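Local coordinates for protein lipase aflb (Neosartorya fumigata, PDB 6IDY) that probably hydrolyses the ester bonds of lipids such as triacylglycerols, as a calcium-containing fungal lipase of the alpha/beta-hydrolase type, at residues I349-Y359 / L391-L399; M84-P95 / L409-L419. One frame throughout, in Å; residues are numbered along the deposited sequence.

Contact 1. Residues I349-Y359 / L391-L399; sequences ICGGKPAGGVY and LDVVCGRVL
Cys350 and Cys395 are joined by a disulfide, SG to SG 2.0 Å, and the hydrogen bond from Ala355 N to Cys395 O lies next to this covalent link. In both cysteines SG stands anti to the carbonyl carbon, and the bridge closes with a chi3 of -66°. The carbonyl of Cys395, near the end of helix 391-396, accepts the amide of Ala355: N to O is 2.9 Å and the N-H points almost straight at the oxygen, 166°, with the donor somewhat tilted from the carbonyl plane. Pro354, having no N-H to give, packs its ring carbons against the same oxygen, CD lying 3.2 Å from Cys395 O. Starting at Cys350, a type II beta turn to Lys353 is closed by Lys353 N bonding to Cys350 O.

In this alpha/beta-hydrolase-like fold, segment 349-359 begins on the last residue of the short helix 346-349, which follows edge strand 341-345, and continues as loop; the disulfide ties it to a helix that comes after helix 368-379. Further along, in a separate grip, Tyr359 gives its OH proton to Val398 O, 2.7 Å away at the edge of the ring; the hydroxyl meets that carbonyl from its flank, at a C=O...donor angle of 110°. The Tyr359 carbonyl is taken by Ser315 OG, and that of Ala355 by Asn367 ND2. Apolar contacts flank the polar ones: Ile349 CG2 touches both methyls of Leu391, the two side chains crossing at about a right angle, while Pro354 CB rests 3.7 Å from Val398 CG1.

Contact 2. Residues M84-P95 / L409-L419; sequences MTREILTVGLIP and LGTEGLLLIAL
Leu93 and Met84 both place CG anti to the backbone N (chi1 -168° and -171°), and these torsions carry their branches across to segment 409-419. Leu93 spreads its two methyls over different partners, CD1 to Leu409 CD2 at 3.7 Å and CD2 to the CB and CG of Glu412. The chi1 of Met84 brings CG to 3.5 Å from Leu415 CD1, and the bend at chi2 turns SD and CE toward Glu412 OE1. Ile88 crosses Glu412 at about a right angle, its CD1 3.6 Å from the same OE1. Thr85 fits against Leu415, with CG2 3.5 Å from the Leu415 carbonyl oxygen, while its OG1 bonds back to Phe81 O within its own helix. Leu416 CD2 packs against Thr85 CG2 and Leu89 CG. Beyond the Schellman motif at Gly92, Ile94 presses CD1 toward Leu409 O and Gly413 N.

Helices 84-90 and 414-419 run at 134° to each other, their axes 9.4 Å apart at closest approach, and side chains of helices 31-47, 63-73 and 96-103 also pack here. Glu412 is the acidic group of this buried, otherwise largely apolar interface: OE2 is hydrogen-bonded to Tyr366 OH and Thr360 OG1, whereas OE1 lies among methyls and close to Glu362 OE2. Burial and the neighbouring carboxylate would probably favour a proton on one of the pair, although the hydroxyl bonds to OE2 may partly offset this.

How the contacts relate
After helices 16-24, 31-47 and 63-73 the chain enters helix 81-90 and the turn into helix 96-103, which supply one side of contact 2. It then builds the central sheet, ending at edge strand 341-345, and enters 349-359. Contact 1 closes a short loop there, with 31 residues including helix 368-379 between its segments. Helix 405-412 and helix 414-424 follow soon after helix 391-396 and complete contact 2, whose loop spans 313 residues and encloses contact 1. The centres lie 23 Å apart and the two do not touch. Contact 1 thus fastens chain near the sheet edge, whereas contact 2 joins the N-terminal helices to a late helical pair.

Contact 1. Residues I349-Y359 / L391-L399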
ATOM      1  N   ILE A 349      -4.293  19.376   8.105  1.00 24.95           N
ATOM      2  CA  ILE A 349      -2.958  19.826   8.522  1.00 25.35           C
ATOM      3  C   ILE A 349      -2.364  20.840   7.534  1.00 30.71           C
ATOM      4  O   ILE A 349      -1.822  21.859   7.973  1.00 30.45           O
ATOM      5  CB  ILE A 349      -2.014  18.623   8.801  1.00 27.52           C
ATOM      6  CG1 ILE A 349      -2.595  17.710   9.906  1.00 26.59           C
ATOM      7  CG2 ILE A 349      -0.590  19.086   9.161  1.00 27.59           C
ATOM      8  CD1 ILE A 349      -2.058  16.328   9.905  1.00 25.68           C
ATOM      9  N   CYS A 350      -2.492  20.575   6.215  1.00 27.58           N
ATOM     10  CA  CYS A 350      -1.980  21.467   5.170  1.00 28.53           C
ATOM     11  C   CYS A 350      -3.109  22.110   4.351  1.00 33.29           C
ATOM     12  O   CYS A 350      -2.966  22.290   3.143  1.00 33.67           O
ATOM     13  CB  CYS A 350      -0.974  20.742   4.278  1.00 29.08           C
ATOM     14  SG  CYS A 350       0.548  20.235   5.120  1.00 33.31           S
ATOM     15  N   GLY A 351      -4.210  22.463   5.022  1.00 30.03           N
ATOM     16  CA  GLY A 351      -5.373  23.097   4.403  1.00 29.72           C
ATOM     17  C   GLY A 351      -5.035  24.370   3.655  1.00 33.69           C
ATOM     18  O   GLY A 351      -4.372  25.255   4.208  1.00 33.17           O
ATOM     19  N   GLY A 352      -5.430  24.416   2.378  1.00 30.53           N
ATOM     20  CA  GLY A 352      -5.190  25.547   1.480  1.00 31.19           C
ATOM     21  C   GLY A 352      -3.730  25.784   1.140  1.00 36.13           C
ATOM     22  O   GLY A 352      -3.357  26.898   0.768  1.00 37.54           O
ATOM     23  N   LYS A 353      -2.891  24.739   1.277  1.00 32.06           N
ATOM     24  CA  LYS A 353      -1.453  24.782   0.998  1.00 31.85           C
ATOM     25  C   LYS A 353      -1.088  23.701  -0.041  1.00 33.91           C
ATOM     26  O   LYS A 353      -1.849  22.738  -0.173  1.00 32.64           O
ATOM     27  CB  LYS A 353      -0.642  24.586   2.301  1.00 34.61           C
ATOM     28  CG  LYS A 353      -0.876  25.643   3.392  1.00 49.27           C
ATOM     29  CD  LYS A 353      -0.064  26.917   3.177  1.00 62.00           C
ATOM     30  CE  LYS A 353      -0.174  27.881   4.336  1.00 74.89           C
ATOM     31  NZ  LYS A 353      -1.513  28.528   4.410  1.00 83.74           N
ATOM     32  N   PRO A 354       0.059  23.813  -0.768  1.00 30.89           N
ATOM     33  CA  PRO A 354       0.396  22.800  -1.791  1.00 30.29           C
ATOM     34  C   PRO A 354       0.341  21.330  -1.348  1.00 32.07           C
ATOM     35  O   PRO A 354      -0.202  20.514  -2.088  1.00 32.46           O
ATOM     36  CB  PRO A 354       1.804  23.212  -2.234  1.00 32.45           C
ATOM     37  CG  PRO A 354       1.811  24.680  -2.074  1.00 37.23           C
ATOM     38  CD  PRO A 354       1.049  24.915  -0.786  1.00 32.88           C
ATOM     39  N   ALA A 355       0.859  20.996  -0.151  1.00 26.74           N
ATOM     40  CA  ALA A 355       0.856  19.626   0.379  1.00 25.19           C
ATOM     41  C   ALA A 355      -0.549  19.110   0.745  1.00 27.82           C
ATOM     42  O   ALA A 355      -0.732  17.903   0.924  1.00 26.53           O
ATOM     43  CB  ALA A 355       1.794  19.515   1.568  1.00 26.12           C
ATOM     44  N   GLY A 356      -1.515  20.021   0.843  1.00 25.14           N
ATOM     45  CA  GLY A 356      -2.911  19.691   1.105  1.00 24.61           C
ATOM     46  C   GLY A 356      -3.745  19.654  -0.166  1.00 29.14           C
ATOM     47  O   GLY A 356      -4.974  19.695  -0.103  1.00 28.73           O
ATOM     48  N   GLY A 357      -3.071  19.571  -1.315  1.00 26.26           N
ATOM     49  CA  GLY A 357      -3.698  19.544  -2.631  1.00 26.29           C
ATOM     50  C   GLY A 357      -4.248  18.193  -3.044  1.00 29.88           C
ATOM     51  O   GLY A 357      -4.580  17.358  -2.195  1.00 27.95           O
ATOM     52  N   VAL A 358      -4.347  17.977  -4.369  1.00 26.44           N
ATOM     53  CA  VAL A 358      -4.909  16.757  -4.953  1.00 25.35           C
ATOM     54  C   VAL A 358      -3.907  15.597  -4.878  1.00 28.74           C
ATOM     55  O   VAL A 358      -3.079  15.414  -5.776  1.00 29.95           O
ATOM     56  CB  VAL A 358      -5.490  16.991  -6.385  1.00 29.05           C
ATOM     57  CG1 VAL A 358      -6.120  15.719  -6.951  1.00 28.77           C
ATOM     58  CG2 VAL A 358      -6.514  18.126  -6.383  1.00 28.48           C
ATOM     59  N   TYR A 359      -3.981  14.832  -3.780  1.00 23.44           N
ATOM     60  CA  TYR A 359      -3.158  13.652  -3.564  1.00 21.84           C
ATOM     61  C   TYR A 359      -4.053  12.451  -3.551  1.00 24.44           C
ATOM     62  O   TYR A 359      -4.909  12.306  -2.680  1.00 22.47           O
ATOM     63  CB  TYR A 359      -2.290  13.749  -2.297  1.00 21.96           C
ATOM     64  CG  TYR A 359      -1.194  14.775  -2.452  1.00 22.62           C
ATOM     65  CD1 TYR A 359      -1.427  16.119  -2.169  1.00 23.78           C
ATOM     66  CD2 TYR A 359       0.058  14.418  -2.951  1.00 23.11           C
ATOM     67  CE1 TYR A 359      -0.438  17.079  -2.358  1.00 24.32           C
ATOM     68  CE2 TYR A 359       1.062  15.371  -3.132  1.00 23.96           C
ATOM     69  CZ  TYR A 359       0.809  16.698  -2.819  1.00 28.80           C
ATOM     70  OH  TYR A 359       1.767  17.656  -2.995  1.00 29.15           O
ATOM     71  N   LEU A 391       5.524  23.327   9.647  1.00 31.15           N
ATOM     72  CA  LEU A 391       4.432  23.174   8.679  1.00 30.68           C
ATOM     73  C   LEU A 391       4.451  24.195   7.544  1.00 36.25           C
ATOM     74  O   LEU A 391       4.013  23.845   6.455  1.00 36.14           O
ATOM     75  CB  LEU A 391       3.047  23.116   9.346  1.00 30.13           C
ATOM     76  CG  LEU A 391       2.767  21.892  10.240  1.00 33.91           C
ATOM     77  CD1 LEU A 391       1.393  21.979  10.858  1.00 33.88           C
ATOM     78  CD2 LEU A 391       2.897  20.577   9.469  1.00 34.38           C
ATOM     79  N   ASP A 392       5.002  25.405   7.744  1.00 34.39           N
ATOM     80  CA  ASP A 392       5.101  26.389   6.649  1.00 35.22           C
ATOM     81  C   ASP A 392       5.991  25.848   5.516  1.00 38.19           C
ATOM     82  O   ASP A 392       5.629  25.960   4.344  1.00 38.14           O
ATOM     83  CB  ASP A 392       5.631  27.745   7.156  1.00 38.91           C
ATOM     84  CG  ASP A 392       4.712  28.460   8.135  1.00 54.22           C
ATOM     85  OD1 ASP A 392       3.482  28.494   7.886  1.00 54.21           O
ATOM     86  OD2 ASP A 392       5.224  29.002   9.141  1.00 63.75           O
ATOM     87  N   VAL A 393       7.125  25.217   5.879  1.00 33.87           N
ATOM     88  CA  VAL A 393       8.071  24.622   4.937  1.00 33.07           C
ATOM     89  C   VAL A 393       7.475  23.322   4.355  1.00 36.74           C
ATOM     90  O   VAL A 393       7.408  23.178   3.135  1.00 36.81           O
ATOM     91  CB  VAL A 393       9.470  24.404   5.587  1.00 36.83           C
ATOM     92  CG1 VAL A 393      10.412  23.641   4.658  1.00 36.45           C
ATOM     93  CG2 VAL A 393      10.097  25.733   6.010  1.00 37.76           C
ATOM     94  N   VAL A 394       7.030  22.395   5.227  1.00 31.49           N
ATOM     95  CA  VAL A 394       6.475  21.096   4.832  1.00 29.64           C
ATOM     96  C   VAL A 394       5.227  21.248   3.927  1.00 33.51           C
ATOM     97  O   VAL A 394       5.195  20.651   2.845  1.00 32.12           O
ATOM     98  CB  VAL A 394       6.232  20.186   6.066  1.00 32.31           C
ATOM     99  CG1 VAL A 394       5.460  18.925   5.691  1.00 30.84           C
ATOM    100  CG2 VAL A 394       7.553  19.823   6.749  1.00 32.02           C
ATOM    101  N   CYS A 395       4.233  22.064   4.347  1.00 30.82           N
ATOM    102  CA  CYS A 395       2.999  22.276   3.578  1.00 30.69           C
ATOM    103  C   CYS A 395       3.227  23.046   2.270  1.00 33.68           C
ATOM    104  O   CYS A 395       2.438  22.895   1.343  1.00 32.70           O
ATOM    105  CB  CYS A 395       1.898  22.911   4.425  1.00 31.22           C
ATOM    106  SG  CYS A 395       1.403  21.927   5.869  1.00 34.41           S
ATOM    107  N   GLY A 396       4.313  23.818   2.201  1.00 30.51           N
ATOM    108  CA  GLY A 396       4.704  24.591   1.024  1.00 30.70           C
ATOM    109  C   GLY A 396       5.254  23.746  -0.112  1.00 33.84           C
ATOM    110  O   GLY A 396       5.318  24.203  -1.254  1.00 33.72           O
ATOM    111  N   ARG A 397       5.663  22.508   0.195  1.00 29.80           N
ATOM    112  CA  ARG A 397       6.207  21.560  -0.774  1.00 29.06           C
ATOM    113  C   ARG A 397       5.085  20.785  -1.484  1.00 30.22           C
ATOM    114  O   ARG A 397       3.966  20.699  -0.976  1.00 28.07           O
ATOM    115  CB  ARG A 397       7.132  20.552  -0.069  1.00 28.56           C
ATOM    116  CG  ARG A 397       8.437  21.095   0.510  1.00 34.15           C
ATOM    117  CD  ARG A 397       9.044  20.029   1.405  1.00 39.01           C
ATOM    118  NE  ARG A 397      10.354  20.398   1.944  1.00 48.57           N
ATOM    119  CZ  ARG A 397      10.870  19.892   3.062  1.00 54.38           C
ATOM    120  NH1 ARG A 397      10.182  19.018   3.784  1.00 35.97           N
ATOM    121  NH2 ARG A 397      12.074  20.269   3.472  1.00 41.24           N
ATOM    122  N   VAL A 398       5.408  20.199  -2.644  1.00 26.98           N
ATOM    123  CA  VAL A 398       4.510  19.343  -3.430  1.00 26.21           C
ATOM    124  C   VAL A 398       5.022  17.897  -3.400  1.00 29.59           C
ATOM    125  O   VAL A 398       4.259  16.951  -3.591  1.00 29.19           O
ATOM    126  CB  VAL A 398       4.244  19.849  -4.872  1.00 30.92           C
ATOM    127  CG1 VAL A 398       3.377  21.105  -4.866  1.00 31.19           C
ATOM    128  CG2 VAL A 398       5.540  20.083  -5.641  1.00 31.70           C
ATOM    129  N   LEU A 399       6.326  17.742  -3.157  1.00 25.61           N
ATOM    130  CA  LEU A 399       7.016  16.462  -3.065  1.00 24.31           C
ATOM    131  C   LEU A 399       8.039  16.546  -1.937  1.00 28.78           C
ATOM    132  O   LEU A 399       8.581  17.631  -1.725  1.00 29.45           O
ATOM    133  CB  LEU A 399       7.786  16.175  -4.375  1.00 24.38           C
ATOM    134  CG  LEU A 399       7.003  15.781  -5.623  1.00 27.50           C
ATOM    135  CD1 LEU A 399       7.949  15.563  -6.785  1.00 27.31           C
ATOM    136  CD2 LEU A 399       6.176  14.516  -5.397  1.00 26.62           C
TER

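Contact 2. Residues M84-P95 / L409-L419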
ATOM      1  N   MET A  84      -9.752   6.734 -13.042  1.00 23.70           N
ATOM      2  CA  MET A  84      -8.397   7.202 -12.745  1.00 22.80           C
ATOM      3  C   MET A  84      -7.371   6.476 -13.639  1.00 27.04           C
ATOM      4  O   MET A  84      -6.586   7.140 -14.308  1.00 25.99           O
ATOM      5  CB  MET A  84      -8.067   7.018 -11.251  1.00 23.86           C
ATOM      6  CG  MET A  84      -6.766   7.675 -10.827  1.00 27.17           C
ATOM      7  SD  MET A  84      -6.839   9.473 -10.833  1.00 31.27           S
ATOM      8  CE  MET A  84      -5.130   9.883 -10.968  1.00 28.09           C
ATOM      9  N   THR A  85      -7.429   5.132 -13.689  1.00 25.59           N
ATOM     10  CA  THR A  85      -6.513   4.282 -14.470  1.00 26.46           C
ATOM     11  C   THR A  85      -6.574   4.588 -15.967  1.00 31.30           C
ATOM     12  O   THR A  85      -5.525   4.684 -16.603  1.00 30.88           O
ATOM     13  CB  THR A  85      -6.729   2.790 -14.155  1.00 31.58           C
ATOM     14  OG1 THR A  85      -6.764   2.625 -12.739  1.00 26.87           O
ATOM     15  CG2 THR A  85      -5.626   1.905 -14.726  1.00 32.18           C
ATOM     16  N   ARG A  86      -7.788   4.772 -16.513  1.00 29.64           N
ATOM     17  CA  ARG A  86      -7.992   5.101 -17.926  1.00 30.67           C
ATOM     18  C   ARG A  86      -7.436   6.497 -18.263  1.00 35.52           C
ATOM     19  O   ARG A  86      -6.740   6.646 -19.263  1.00 36.61           O
ATOM     20  CB  ARG A  86      -9.491   5.014 -18.282  1.00 31.76           C
ATOM     21  CG  ARG A  86      -9.798   5.246 -19.765  1.00 46.45           C
ATOM     22  CD  ARG A  86     -11.119   5.970 -19.964  1.00 61.82           C
ATOM     23  NE  ARG A  86     -12.217   5.047 -20.260  1.00 75.59           N
ATOM     24  CZ  ARG A  86     -13.095   4.605 -19.365  1.00 92.34           C
ATOM     25  NH1 ARG A  86     -13.016   4.996 -18.097  1.00 80.81           N
ATOM     26  NH2 ARG A  86     -14.056   3.766 -19.728  1.00 79.16           N
ATOM     27  N   GLU A  87      -7.753   7.507 -17.437  1.00 31.87           N
ATOM     28  CA  GLU A  87      -7.360   8.903 -17.657  1.00 32.38           C
ATOM     29  C   GLU A  87      -5.863   9.172 -17.488  1.00 37.32           C
ATOM     30  O   GLU A  87      -5.354  10.099 -18.117  1.00 36.65           O
ATOM     31  CB  GLU A  87      -8.190   9.861 -16.790  1.00 33.11           C
ATOM     32  CG  GLU A  87      -9.658   9.946 -17.181  1.00 41.72           C
ATOM     33  CD  GLU A  87      -9.942  10.276 -18.634  1.00 66.06           C
ATOM     34  OE1 GLU A  87      -9.354  11.251 -19.154  1.00 61.62           O
ATOM     35  OE2 GLU A  87     -10.753   9.551 -19.254  1.00 63.92           O
ATOM     36  N   ILE A  88      -5.165   8.357 -16.660  1.00 34.62           N
ATOM     37  CA  ILE A  88      -3.718   8.392 -16.414  1.00 34.85           C
ATOM     38  C   ILE A  88      -2.961   8.348 -17.764  1.00 39.32           C
ATOM     39  O   ILE A  88      -2.027   9.125 -17.977  1.00 37.96           O
ATOM     40  CB  ILE A  88      -3.352   7.224 -15.439  1.00 37.80           C
ATOM     41  CG1 ILE A  88      -3.578   7.616 -13.949  1.00 38.18           C
ATOM     42  CG2 ILE A  88      -1.963   6.621 -15.656  1.00 39.52           C
ATOM     43  CD1 ILE A  88      -2.670   8.645 -13.338  1.00 48.79           C
ATOM     44  N   LEU A  89      -3.409   7.482 -18.685  1.00 38.31           N
ATOM     45  CA  LEU A  89      -2.802   7.397 -20.011  1.00 39.85           C
ATOM     46  C   LEU A  89      -3.361   8.420 -20.991  1.00 43.09           C
ATOM     47  O   LEU A  89      -2.600   8.934 -21.811  1.00 44.10           O
ATOM     48  CB  LEU A  89      -2.866   5.977 -20.586  1.00 40.68           C
ATOM     49  CG  LEU A  89      -1.887   4.944 -20.001  1.00 46.12           C
ATOM     50  CD1 LEU A  89      -1.990   3.643 -20.741  1.00 46.88           C
ATOM     51  CD2 LEU A  89      -0.430   5.430 -20.066  1.00 49.94           C
ATOM     52  N   THR A  90      -4.673   8.737 -20.901  1.00 39.04           N
ATOM     53  CA  THR A  90      -5.357   9.712 -21.775  1.00 39.34           C
ATOM     54  C   THR A  90      -4.689  11.096 -21.694  1.00 42.71           C
ATOM     55  O   THR A  90      -4.485  11.741 -22.723  1.00 43.63           O
ATOM     56  CB  THR A  90      -6.868   9.755 -21.464  1.00 46.98           C
ATOM     57  OG1 THR A  90      -7.389   8.426 -21.499  1.00 46.97           O
ATOM     58  CG2 THR A  90      -7.656  10.633 -22.444  1.00 45.88           C
ATOM     59  N   VAL A  91      -4.316  11.523 -20.473  1.00 37.78           N
ATOM     60  CA  VAL A  91      -3.646  12.807 -20.228  1.00 37.35           C
ATOM     61  C   VAL A  91      -2.131  12.730 -20.502  1.00 40.37           C
ATOM     62  O   VAL A  91      -1.446  13.749 -20.415  1.00 41.20           O
ATOM     63  CB  VAL A  91      -3.956  13.405 -18.823  1.00 40.20           C
ATOM     64  CG1 VAL A  91      -5.458  13.587 -18.609  1.00 39.83           C
ATOM     65  CG2 VAL A  91      -3.330  12.579 -17.698  1.00 38.83           C
ATOM     66  N   GLY A  92      -1.633  11.530 -20.797  1.00 35.39           N
ATOM     67  CA  GLY A  92      -0.226  11.273 -21.086  1.00 35.33           C
ATOM     68  C   GLY A  92       0.701  11.503 -19.910  1.00 37.78           C
ATOM     69  O   GLY A  92       1.806  12.019 -20.083  1.00 38.36           O
ATOM     70  N   LEU A  93       0.261  11.122 -18.704  1.00 32.60           N
ATOM     71  CA  LEU A  93       1.046  11.295 -17.481  1.00 31.77           C
ATOM     72  C   LEU A  93       2.266  10.362 -17.410  1.00 35.10           C
ATOM     73  O   LEU A  93       3.296  10.750 -16.854  1.00 35.13           O
ATOM     74  CB  LEU A  93       0.141  11.119 -16.238  1.00 30.71           C
ATOM     75  CG  LEU A  93       0.712  11.536 -14.873  1.00 34.56           C
ATOM     76  CD1 LEU A  93       0.883  13.027 -14.773  1.00 34.77           C
ATOM     77  CD2 LEU A  93      -0.194  11.106 -13.760  1.00 36.93           C
ATOM     78  N   ILE A  94       2.157   9.147 -17.972  1.00 30.48           N
ATOM     79  CA  ILE A  94       3.239   8.173 -17.883  1.00 30.05           C
ATOM     80  C   ILE A  94       4.120   8.187 -19.133  1.00 34.89           C
ATOM     81  O   ILE A  94       3.652   7.835 -20.218  1.00 34.16           O
ATOM     82  CB  ILE A  94       2.761   6.739 -17.508  1.00 32.31           C
ATOM     83  CG1 ILE A  94       1.560   6.732 -16.513  1.00 31.68           C
ATOM     84  CG2 ILE A  94       3.931   5.881 -16.984  1.00 33.44           C
ATOM     85  CD1 ILE A  94       1.722   7.506 -15.099  1.00 31.67           C
ATOM     86  N   PRO A  95       5.406   8.593 -18.994  1.00 32.62           N
ATOM     87  CA  PRO A  95       6.298   8.568 -20.162  1.00 33.47           C
ATOM     88  C   PRO A  95       6.723   7.144 -20.503  1.00 37.20           C
ATOM     89  O   PRO A  95       6.598   6.237 -19.671  1.00 34.76           O
ATOM     90  CB  PRO A  95       7.477   9.460 -19.753  1.00 35.42           C
ATOM     91  CG  PRO A  95       7.412   9.573 -18.288  1.00 39.16           C
ATOM     92  CD  PRO A  95       6.119   9.016 -17.773  1.00 33.83           C
ATOM     93  N   LEU A 409       5.388  10.283 -11.211  1.00 25.83           N
ATOM     94  CA  LEU A 409       4.858   9.591 -12.395  1.00 25.08           C
ATOM     95  C   LEU A 409       4.806   8.079 -12.237  1.00 27.15           C
ATOM     96  O   LEU A 409       3.788   7.470 -12.557  1.00 25.86           O
ATOM     97  CB  LEU A 409       5.608   9.984 -13.680  1.00 25.83           C
ATOM     98  CG  LEU A 409       5.786  11.490 -13.965  1.00 31.06           C
ATOM     99  CD1 LEU A 409       6.632  11.718 -15.211  1.00 31.45           C
ATOM    100  CD2 LEU A 409       4.449  12.212 -14.077  1.00 31.95           C
ATOM    101  N   GLY A 410       5.889   7.500 -11.727  1.00 24.42           N
ATOM    102  CA  GLY A 410       6.006   6.068 -11.489  1.00 24.02           C
ATOM    103  C   GLY A 410       5.001   5.548 -10.482  1.00 27.38           C
ATOM    104  O   GLY A 410       4.414   4.483 -10.696  1.00 26.56           O
ATOM    105  N   THR A 411       4.780   6.304  -9.384  1.00 23.86           N
ATOM    106  CA  THR A 411       3.792   5.969  -8.343  1.00 22.60           C
ATOM    107  C   THR A 411       2.379   5.952  -8.947  1.00 26.02           C
ATOM    108  O   THR A 411       1.587   5.073  -8.637  1.00 25.95           O
ATOM    109  CB  THR A 411       3.920   6.923  -7.149  1.00 27.79           C
ATOM    110  OG1 THR A 411       5.238   6.815  -6.608  1.00 27.51           O
ATOM    111  CG2 THR A 411       2.888   6.653  -6.051  1.00 23.97           C
ATOM    112  N   GLU A 412       2.075   6.915  -9.819  1.00 22.96           N
ATOM    113  CA  GLU A 412       0.789   6.996 -10.509  1.00 22.35           C
ATOM    114  C   GLU A 412       0.606   5.826 -11.484  1.00 26.60           C
ATOM    115  O   GLU A 412      -0.490   5.269 -11.573  1.00 25.71           O
ATOM    116  CB  GLU A 412       0.638   8.356 -11.231  1.00 23.63           C
ATOM    117  CG  GLU A 412       0.265   9.496 -10.288  1.00 26.63           C
ATOM    118  CD  GLU A 412      -0.948   9.248  -9.407  1.00 28.00           C
ATOM    119  OE1 GLU A 412      -1.891   8.574  -9.874  1.00 25.93           O
ATOM    120  OE2 GLU A 412      -0.962   9.729  -8.252  1.00 23.13           O
ATOM    121  N   GLY A 413       1.699   5.437 -12.150  1.00 24.07           N
ATOM    122  CA  GLY A 413       1.740   4.323 -13.091  1.00 24.23           C
ATOM    123  C   GLY A 413       1.413   2.965 -12.489  1.00 27.59           C
ATOM    124  O   GLY A 413       1.113   2.031 -13.233  1.00 27.87           O
ATOM    125  N   LEU A 414       1.453   2.844 -11.138  1.00 22.38           N
ATOM    126  CA  LEU A 414       1.134   1.619 -10.388  1.00 21.55           C
ATOM    127  C   LEU A 414      -0.294   1.128 -10.622  1.00 25.13           C
ATOM    128  O   LEU A 414      -0.555  -0.072 -10.504  1.00 24.59           O
ATOM    129  CB  LEU A 414       1.338   1.822  -8.879  1.00 21.36           C
ATOM    130  CG  LEU A 414       2.741   2.138  -8.388  1.00 27.00           C
ATOM    131  CD1 LEU A 414       2.713   2.464  -6.894  1.00 26.82           C
ATOM    132  CD2 LEU A 414       3.721   1.013  -8.720  1.00 29.60           C
ATOM    133  N   LEU A 415      -1.216   2.060 -10.924  1.00 21.95           N
ATOM    134  CA  LEU A 415      -2.620   1.766 -11.198  1.00 22.35           C
ATOM    135  C   LEU A 415      -2.767   0.851 -12.398  1.00 26.25           C
ATOM    136  O   LEU A 415      -3.708   0.060 -12.447  1.00 25.00           O
ATOM    137  CB  LEU A 415      -3.414   3.060 -11.424  1.00 23.04           C
ATOM    138  CG  LEU A 415      -3.583   3.968 -10.204  1.00 28.40           C
ATOM    139  CD1 LEU A 415      -4.190   5.272 -10.609  1.00 29.10           C
ATOM    140  CD2 LEU A 415      -4.418   3.309  -9.117  1.00 29.50           C
ATOM    141  N   LEU A 416      -1.816   0.941 -13.350  1.00 24.05           N
ATOM    142  CA  LEU A 416      -1.791   0.111 -14.555  1.00 24.44           C
ATOM    143  C   LEU A 416      -1.470  -1.336 -14.195  1.00 26.78           C
ATOM    144  O   LEU A 416      -2.068  -2.256 -14.748  1.00 26.60           O
ATOM    145  CB  LEU A 416      -0.795   0.666 -15.583  1.00 25.50           C
ATOM    146  CG  LEU A 416      -0.970   2.144 -15.979  1.00 31.33           C
ATOM    147  CD1 LEU A 416       0.219   2.625 -16.792  1.00 32.23           C
ATOM    148  CD2 LEU A 416      -2.272   2.373 -16.765  1.00 34.62           C
ATOM    149  N   ILE A 417      -0.562  -1.537 -13.233  1.00 23.22           N
ATOM    150  CA  ILE A 417      -0.215  -2.870 -12.734  1.00 22.12           C
ATOM    151  C   ILE A 417      -1.403  -3.415 -11.925  1.00 23.82           C
ATOM    152  O   ILE A 417      -1.813  -4.565 -12.132  1.00 22.86           O
ATOM    153  CB  ILE A 417       1.105  -2.848 -11.915  1.00 24.46           C
ATOM    154  CG1 ILE A 417       2.305  -2.550 -12.832  1.00 25.80           C
ATOM    155  CG2 ILE A 417       1.300  -4.169 -11.157  1.00 23.88           C
ATOM    156  CD1 ILE A 417       3.585  -2.196 -12.090  1.00 32.89           C
ATOM    157  N   ALA A 418      -1.974  -2.568 -11.039  1.00 19.12           N
ATOM    158  CA  ALA A 418      -3.125  -2.938 -10.215  1.00 18.66           C
ATOM    159  C   ALA A 418      -4.289  -3.445 -11.080  1.00 23.68           C
ATOM    160  O   ALA A 418      -4.868  -4.483 -10.754  1.00 23.66           O
ATOM    161  CB  ALA A 418      -3.559  -1.775  -9.331  1.00 18.43           C
ATOM    162  N   LEU A 419      -4.555  -2.781 -12.231  1.00 21.12           N
ATOM    163  CA  LEU A 419      -5.613  -3.200 -13.148  1.00 21.96           C
ATOM    164  C   LEU A 419      -5.304  -4.555 -13.778  1.00 25.87           C
ATOM    165  O   LEU A 419      -6.173  -5.426 -13.781  1.00 24.51           O
ATOM    166  CB  LEU A 419      -5.907  -2.152 -14.239  1.00 22.63           C
ATOM    167  CG  LEU A 419      -7.086  -2.503 -15.170  1.00 27.39           C
ATOM    168  CD1 LEU A 419      -8.407  -2.567 -14.405  1.00 26.37           C
ATOM    169  CD2 LEU A 419      -7.170  -1.552 -16.331  1.00 28.51           C
TER